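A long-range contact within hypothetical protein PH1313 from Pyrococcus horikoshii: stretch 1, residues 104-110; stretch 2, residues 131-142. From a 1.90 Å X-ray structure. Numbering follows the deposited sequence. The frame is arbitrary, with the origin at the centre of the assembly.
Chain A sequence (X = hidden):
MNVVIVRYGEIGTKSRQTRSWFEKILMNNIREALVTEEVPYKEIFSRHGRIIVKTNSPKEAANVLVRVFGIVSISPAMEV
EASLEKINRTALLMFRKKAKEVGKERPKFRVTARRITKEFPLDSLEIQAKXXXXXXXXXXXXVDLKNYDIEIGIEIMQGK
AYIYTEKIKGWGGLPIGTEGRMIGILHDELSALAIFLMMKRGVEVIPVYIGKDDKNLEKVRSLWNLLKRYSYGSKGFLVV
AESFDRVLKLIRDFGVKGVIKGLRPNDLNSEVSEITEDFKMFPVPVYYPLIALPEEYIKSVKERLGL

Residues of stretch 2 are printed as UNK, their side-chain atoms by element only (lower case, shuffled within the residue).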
ATOM      1  N   LYS A 104     -52.119 -16.771  -1.168  1.00 18.08           N
ATOM      2  CA  LYS A 104     -53.239 -16.232  -0.405  1.00 19.77           C
ATOM      3  C   LYS A 104     -54.342 -15.776  -1.347  1.00 20.04           C
ATOM      4  O   LYS A 104     -54.076 -15.413  -2.492  1.00 21.48           O
ATOM      5  CB  LYS A 104     -52.774 -15.058   0.457  1.00 18.83           C
ATOM      6  CG  LYS A 104     -51.821 -15.454   1.568  1.00 19.93           C
ATOM      7  CD  LYS A 104     -51.391 -14.241   2.381  1.00 17.85           C
ATOM      8  CE  LYS A 104     -50.488 -14.641   3.537  1.00 18.68           C
ATOM      9  NZ  LYS A 104     -50.181 -13.476   4.427  1.00 20.04           N
ATOM     10  N   GLU A 105     -55.582 -15.791  -0.868  1.00 20.97           N
ATOM     11  CA  GLU A 105     -56.708 -15.365  -1.690  1.00 22.92           C
ATOM     12  C   GLU A 105     -56.619 -13.870  -1.971  1.00 21.63           C
ATOM     13  O   GLU A 105     -56.865 -13.418  -3.092  1.00 21.75           O
ATOM     14  CB  GLU A 105     -58.035 -15.599  -0.972  1.00 26.90           C
ATOM     15  CG  GLU A 105     -58.126 -16.843  -0.125  1.00 33.43           C
ATOM     16  CD  GLU A 105     -59.305 -16.765   0.823  1.00 35.48           C
ATOM     17  OE1 GLU A 105     -60.438 -16.559   0.334  1.00 36.70           O
ATOM     18  OE2 GLU A 105     -59.099 -16.895   2.050  1.00 40.40           O
ATOM     19  N   ARG A 106     -56.269 -13.110  -0.938  1.00 18.92           N
ATOM     20  CA  ARG A 106     -56.205 -11.659  -1.044  1.00 18.46           C
ATOM     21  C   ARG A 106     -54.927 -11.108  -0.419  1.00 16.64           C
ATOM     22  O   ARG A 106     -54.932 -10.593   0.702  1.00 17.16           O
ATOM     23  CB  ARG A 106     -57.444 -11.072  -0.354  1.00 18.33           C
ATOM     24  CG  ARG A 106     -57.648  -9.568  -0.471  1.00 20.78           C
ATOM     25  CD  ARG A 106     -58.762  -9.166   0.499  1.00 24.89           C
ATOM     26  NE  ARG A 106     -58.921  -7.725   0.664  1.00 26.63           N
ATOM     27  CZ  ARG A 106     -59.603  -6.943  -0.167  1.00 26.74           C
ATOM     28  NH1 ARG A 106     -60.195  -7.462  -1.236  1.00 24.72           N
ATOM     29  NH2 ARG A 106     -59.704  -5.645   0.080  1.00 22.37           N
ATOM     30  N   PRO A 107     -53.804 -11.215  -1.145  1.00 16.05           N
ATOM     31  CA  PRO A 107     -52.517 -10.722  -0.647  1.00 15.56           C
ATOM     32  C   PRO A 107     -52.478  -9.201  -0.484  1.00 17.46           C
ATOM     33  O   PRO A 107     -53.168  -8.467  -1.199  1.00 17.34           O
ATOM     34  CB  PRO A 107     -51.528 -11.213  -1.707  1.00 15.75           C
ATOM     35  CG  PRO A 107     -52.360 -11.199  -2.978  1.00 17.19           C
ATOM     36  CD  PRO A 107     -53.664 -11.804  -2.491  1.00 15.33           C
ATOM     37  N   LYS A 108     -51.684  -8.740   0.476  1.00 16.12           N
ATOM     38  CA  LYS A 108     -51.513  -7.308   0.706  1.00 16.59           C
ATOM     39  C   LYS A 108     -50.301  -6.898  -0.131  1.00 15.99           C
ATOM     40  O   LYS A 108     -49.319  -7.645  -0.201  1.00 15.59           O
ATOM     41  CB  LYS A 108     -51.239  -7.030   2.186  1.00 17.45           C
ATOM     42  CG  LYS A 108     -52.457  -7.186   3.097  1.00 19.40           C
ATOM     43  CD  LYS A 108     -52.031  -7.116   4.555  1.00 23.70           C
ATOM     44  CE  LYS A 108     -53.221  -7.066   5.499  1.00 26.39           C
ATOM     45  NZ  LYS A 108     -53.913  -5.751   5.444  1.00 27.72           N
ATOM     46  N   PHE A 109     -50.360  -5.725  -0.758  1.00 16.34           N
ATOM     47  CA  PHE A 109     -49.247  -5.272  -1.590  1.00 15.86           C
ATOM     48  C   PHE A 109     -49.076  -3.758  -1.638  1.00 17.83           C
ATOM     49  O   PHE A 109     -49.919  -3.000  -1.156  1.00 17.80           O
ATOM     50  CB  PHE A 109     -49.433  -5.764  -3.034  1.00 13.88           C
ATOM     51  CG  PHE A 109     -50.350  -4.891  -3.872  1.00 17.00           C
ATOM     52  CD1 PHE A 109     -51.724  -4.874  -3.650  1.00 15.00           C
ATOM     53  CD2 PHE A 109     -49.831  -4.091  -4.890  1.00 14.52           C
ATOM     54  CE1 PHE A 109     -52.570  -4.072  -4.430  1.00 16.47           C
ATOM     55  CE2 PHE A 109     -50.666  -3.287  -5.675  1.00 15.65           C
ATOM     56  CZ  PHE A 109     -52.037  -3.276  -5.447  1.00 16.21           C
ATOM     57  N   ARG A 110     -47.962  -3.335  -2.231  1.00 15.32           N
ATOM     58  CA  ARG A 110     -47.684  -1.924  -2.435  1.00 16.71           C
ATOM     59  C   ARG A 110     -46.831  -1.837  -3.687  1.00 16.66           C
ATOM     60  O   ARG A 110     -46.275  -2.837  -4.138  1.00 17.67           O
ATOM     61  CB  ARG A 110     -46.924  -1.311  -1.255  1.00 16.21           C
ATOM     62  CG  ARG A 110     -45.464  -1.727  -1.124  1.00 15.87           C
ATOM     63  CD  ARG A 110     -44.687  -0.637  -0.377  1.00 17.60           C
ATOM     64  NE  ARG A 110     -44.554   0.544  -1.222  1.00 18.85           N
ATOM     65  CZ  ARG A 110     -44.596   1.800  -0.786  1.00 22.47           C
ATOM     66  NH1 ARG A 110     -44.766   2.058   0.506  1.00 21.74           N
ATOM     67  NH2 ARG A 110     -44.480   2.801  -1.652  1.00 18.67           N
ATOM     68  N   UNK A 131     -50.252   2.060 -11.333  1.00 16.20           N
ATOM     69  CA  UNK A 131     -49.938   0.635 -11.385  1.00 15.57           C
ATOM     70  C   UNK A 131     -50.750  -0.111 -10.331  1.00 16.78           C
ATOM     71  O   UNK A 131     -51.238  -1.213 -10.578  1.00 16.87           O
ATOM     72  c   UNK A 131     -48.429   0.382 -11.142  1.00 17.23           C
ATOM     73  c   UNK A 131     -48.159  -1.116 -10.995  1.00 17.50           C
ATOM     74  c   UNK A 131     -47.624   0.935 -12.308  1.00 14.87           C
ATOM     75  N   UNK A 132     -50.891   0.494  -9.156  1.00 15.47           N
ATOM     76  CA  UNK A 132     -51.659  -0.134  -8.098  1.00 17.01           C
ATOM     77  C   UNK A 132     -53.118  -0.274  -8.497  1.00 17.53           C
ATOM     78  O   UNK A 132     -53.759  -1.267  -8.169  1.00 16.38           O
ATOM     79  N   UNK A 133     -53.643   0.727  -9.201  1.00 18.35           N
ATOM     80  CA  UNK A 133     -55.031   0.705  -9.655  1.00 20.42           C
ATOM     81  C   UNK A 133     -55.225  -0.394 -10.695  1.00 19.48           C
ATOM     82  O   UNK A 133     -56.271  -1.039 -10.747  1.00 18.18           O
ATOM     83  c   UNK A 133     -57.092   3.345 -11.671  1.00 37.16           C
ATOM     84  c   UNK A 133     -55.418   2.057 -10.266  1.00 24.68           C
ATOM     85  o   UNK A 133     -58.216   3.836 -11.432  1.00 39.09           O
ATOM     86  c   UNK A 133     -56.740   2.020 -11.026  1.00 31.88           C
ATOM     87  o   UNK A 133     -56.252   3.890 -12.422  1.00 39.80           O
ATOM     88  N   UNK A 134     -54.208  -0.596 -11.526  1.00 17.88           N
ATOM     89  CA  UNK A 134     -54.255  -1.618 -12.565  1.00 17.04           C
ATOM     90  C   UNK A 134     -54.315  -3.001 -11.919  1.00 18.53           C
ATOM     91  O   UNK A 134     -55.119  -3.846 -12.311  1.00 16.72           O
ATOM     92  c   UNK A 134     -53.013  -1.518 -13.457  1.00 18.05           C
ATOM     93  c   UNK A 134     -52.245  -4.292 -15.961  1.00 20.08           C
ATOM     94  c   UNK A 134     -53.065  -2.395 -14.684  1.00 19.91           C
ATOM     95  o   UNK A 134     -53.172  -4.797 -18.110  1.00 24.17           O
ATOM     96  c   UNK A 134     -53.149  -4.012 -16.976  1.00 23.95           C
ATOM     97  c   UNK A 134     -53.972  -2.132 -15.714  1.00 22.70           C
ATOM     98  c   UNK A 134     -52.205  -3.484 -14.824  1.00 19.70           C
ATOM     99  c   UNK A 134     -54.017  -2.936 -16.861  1.00 23.27           C
ATOM    100  N   UNK A 135     -53.459  -3.228 -10.926  1.00 16.45           N
ATOM    101  CA  UNK A 135     -53.434  -4.511 -10.234  1.00 17.32           C
ATOM    102  C   UNK A 135     -54.748  -4.739  -9.463  1.00 16.81           C
ATOM    103  O   UNK A 135     -55.324  -5.830  -9.506  1.00 15.87           O
ATOM    104  c   UNK A 135     -49.642  -4.597  -9.325  1.00 20.67           C
ATOM    105  c   UNK A 135     -50.920  -4.536 -10.125  1.00 16.24           C
ATOM    106  c   UNK A 135     -52.201  -4.588  -9.285  1.00 15.83           C
ATOM    107  c   UNK A 135     -52.231  -5.883  -8.462  1.00 14.88           C
ATOM    108  N   UNK A 136     -55.234  -3.706  -8.779  1.00 15.89           N
ATOM    109  CA  UNK A 136     -56.482  -3.813  -8.023  1.00 17.60           C
ATOM    110  C   UNK A 136     -57.696  -4.141  -8.896  1.00 17.72           C
ATOM    111  O   UNK A 136     -58.658  -4.751  -8.425  1.00 18.71           O
ATOM    112  c   UNK A 136     -56.758  -2.512  -7.259  1.00 18.65           C
ATOM    113  c   UNK A 136     -55.995  -2.300  -5.951  1.00 20.11           C
ATOM    114  c   UNK A 136     -56.462  -3.314  -4.917  1.00 18.95           C
ATOM    115  c   UNK A 136     -56.230  -0.880  -5.452  1.00 21.72           C
ATOM    116  N   UNK A 137     -57.647  -3.728 -10.159  1.00 18.40           N
ATOM    117  CA  UNK A 137     -58.735  -3.970 -11.106  1.00 19.35           C
ATOM    118  C   UNK A 137     -58.662  -5.355 -11.746  1.00 19.08           C
ATOM    119  O   UNK A 137     -59.606  -5.784 -12.405  1.00 19.11           O
ATOM    120  n   UNK A 137     -59.972  -1.554 -10.662  1.00 22.95           N
ATOM    121  o   UNK A 137     -59.137  -0.576 -12.501  1.00 26.10           O
ATOM    122  c   UNK A 137     -59.291  -1.577 -11.800  1.00 23.73           C
ATOM    123  c   UNK A 137     -58.708  -2.922 -12.226  1.00 19.80           C
ATOM    124  N   UNK A 138     -57.548  -6.052 -11.557  1.00 18.40           N
ATOM    125  CA  UNK A 138     -57.377  -7.365 -12.169  1.00 18.31           C
ATOM    126  C   UNK A 138     -57.094  -8.516 -11.208  1.00 19.80           C
ATOM    127  O   UNK A 138     -57.002  -9.671 -11.628  1.00 18.80           O
ATOM    128  n   UNK A 138     -56.137  -5.246 -14.528  1.00 20.02           N
ATOM    129  o   UNK A 138     -57.442  -6.914 -15.264  1.00 22.09           O
ATOM    130  c   UNK A 138     -56.261  -7.287 -13.216  1.00 18.92           C
ATOM    131  c   UNK A 138     -56.661  -6.463 -14.431  1.00 21.58           C
ATOM    132  N   UNK A 139     -56.976  -8.215  -9.919  1.00 17.91           N
ATOM    133  CA  UNK A 139     -56.678  -9.246  -8.934  1.00 17.46           C
ATOM    134  C   UNK A 139     -57.343  -8.953  -7.605  1.00 18.80           C
ATOM    135  O   UNK A 139     -57.560  -7.791  -7.259  1.00 17.60           O
ATOM    136  o   UNK A 139     -54.733 -12.133 -10.881  1.00 20.87           O
ATOM    137  c   UNK A 139     -55.162  -9.333  -8.689  1.00 19.06           C
ATOM    138  o   UNK A 139     -54.742 -12.158  -8.686  1.00 25.00           O
ATOM    139  c   UNK A 139     -54.359 -10.061  -9.757  1.00 19.96           C
ATOM    140  c   UNK A 139     -54.635 -11.555  -9.778  1.00 22.57           C
ATOM    141  N   UNK A 140     -57.663 -10.006  -6.862  1.00 18.78           N
ATOM    142  CA  UNK A 140     -58.244  -9.823  -5.542  1.00 18.98           C
ATOM    143  C   UNK A 140     -57.035  -9.556  -4.664  1.00 18.51           C
ATOM    144  O   UNK A 140     -56.191 -10.431  -4.459  1.00 18.47           O
ATOM    145  c   UNK A 140     -59.590 -10.912  -3.693  1.00 21.21           C
ATOM    146  n   UNK A 140     -60.003 -12.016  -3.088  1.00 22.75           N
ATOM    147  c   UNK A 140     -58.963 -11.086  -5.065  1.00 18.41           C
ATOM    148  o   UNK A 140     -59.707  -9.795  -3.187  1.00 22.41           O
ATOM    149  N   UNK A 141     -56.929  -8.330  -4.173  1.00 17.48           N
ATOM    150  CA  UNK A 141     -55.802  -7.960  -3.338  1.00 18.13           C
ATOM    151  C   UNK A 141     -56.135  -6.688  -2.584  1.00 19.48           C
ATOM    152  O   UNK A 141     -57.235  -6.150  -2.712  1.00 22.41           O
ATOM    153  s   UNK A 141     -54.754  -6.567  -5.545  1.00 19.57           S
ATOM    154  c   UNK A 141     -54.548  -7.759  -4.195  1.00 16.37           C
ATOM    155  N   UNK A 142     -55.173  -6.195  -1.819  1.00 18.99           N
ATOM    156  CA  UNK A 142     -55.402  -5.016  -1.003  1.00 20.99           C
ATOM    157  C   UNK A 142     -54.111  -4.254  -0.770  1.00 20.11           C
ATOM    158  O   UNK A 142     -53.076  -4.847  -0.493  1.00 19.85           O
ATOM    159  o   UNK A 142     -57.622  -5.780   2.693  1.00 38.46           O
ATOM    160  c   UNK A 142     -55.995  -5.486   0.323  1.00 23.19           C
ATOM    161  c   UNK A 142     -56.539  -5.157   2.709  1.00 35.31           C
ATOM    162  o   UNK A 142     -55.813  -5.079   3.722  1.00 39.25           O
ATOM    163  c   UNK A 142     -56.088  -4.485   1.429  1.00 31.34           C
TER

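Position 131 carries three side-chain carbons, one bearing the other two, and its side chain makes no contact with stretch 1; a fork at the first carbon makes it Val 131. Position 132 has no side-chain atoms at all, so it is Gly 132. Its carbonyl O lies 3.8 Å from Phe 109 CZ, near the plane of the ring. With no side chain here, the ring tip meets backbone; an ideal CB on Gly 132 would lie 4.2 Å from Phe 109 CZ, a normal packing distance.

At 133, three carbons end in two oxygens; the CA-to-CB bond points away from stretch 1, and the side chain makes no contact there: Glu 133. Position 134 has one carbon, then a six-carbon ring bearing an oxygen, out of reach of stretch 1; this is Tyr 134. Position 135 shows four carbons forked at the first, with one arm two carbons long, and its CB points toward stretch 1. That is Ile 135, whose CG2 covers one face of the Phe 109 ring, 4.0 Å from Phe 109 CZ. Position 136 shows four carbons forked at the second; its CB points sideways, but its end comes nearer, with an end carbon at the edge of the Phe 109 ring: Leu 136. Its CD2 lies 4.0 Å from Phe 109 CE1.

Positions 137 and 138 each have two carbons, the second carrying one oxygen and one nitrogen, and neither reaches stretch 1. The short amide makes them Asn 137 and Asn 138; the latter folds back, Asn 138 ND2 donating to Tyr 134 O at 2.8 Å. Position 139 has three carbons, the third with two oxygens, and no contact with stretch 1: Glu 139.

Position 140 repeats the short amide pattern, two carbons with an oxygen and a nitrogen, but now within reach of the Arg 106 guanidinium. It is Asn 140, whose OD1 accepts a hydrogen bond from Arg 106 NH1 at 3.1 Å. One carbon followed by sulfur marks position 141, buried between proline and phenylalanine, as Cys 141. Its SG is 3.5 Å from Phe 109 CE1, oblique to the ring, while its CB packs 4.3 Å from Pro 107 CG. Position 142 has three carbons ending in two oxygens, held between two basic side chains: Glu 142. Its OE1 accepts from Arg 106 NE at 3.1 Å and its OE2 from Lys 108 NZ at 2.7 Å, both as salt bridges.

The contact combines a short backbone splice with a packed ring and a charged cluster. Glu 142 N donates to Pro 107 O at 3.1 Å, and Phe 109 N donates to Glu 142 O at 2.9 Å; these bonds frame the parallel bridge between Lys 108 and Glu 142. That register places both side chains on one face of the sheet, where opposite charges can pair. Phe 109 instead reaches the helix, filling the space among Gly 132, Ile 135, Leu 136 and Cys 141. The rule to read here is that backbone pairing sets the register, the aromatic ring ties strand to helix, and one carboxylate serves two cations at the more exposed margin.

Stretch 2 (131-142) VGEYILNNENCE
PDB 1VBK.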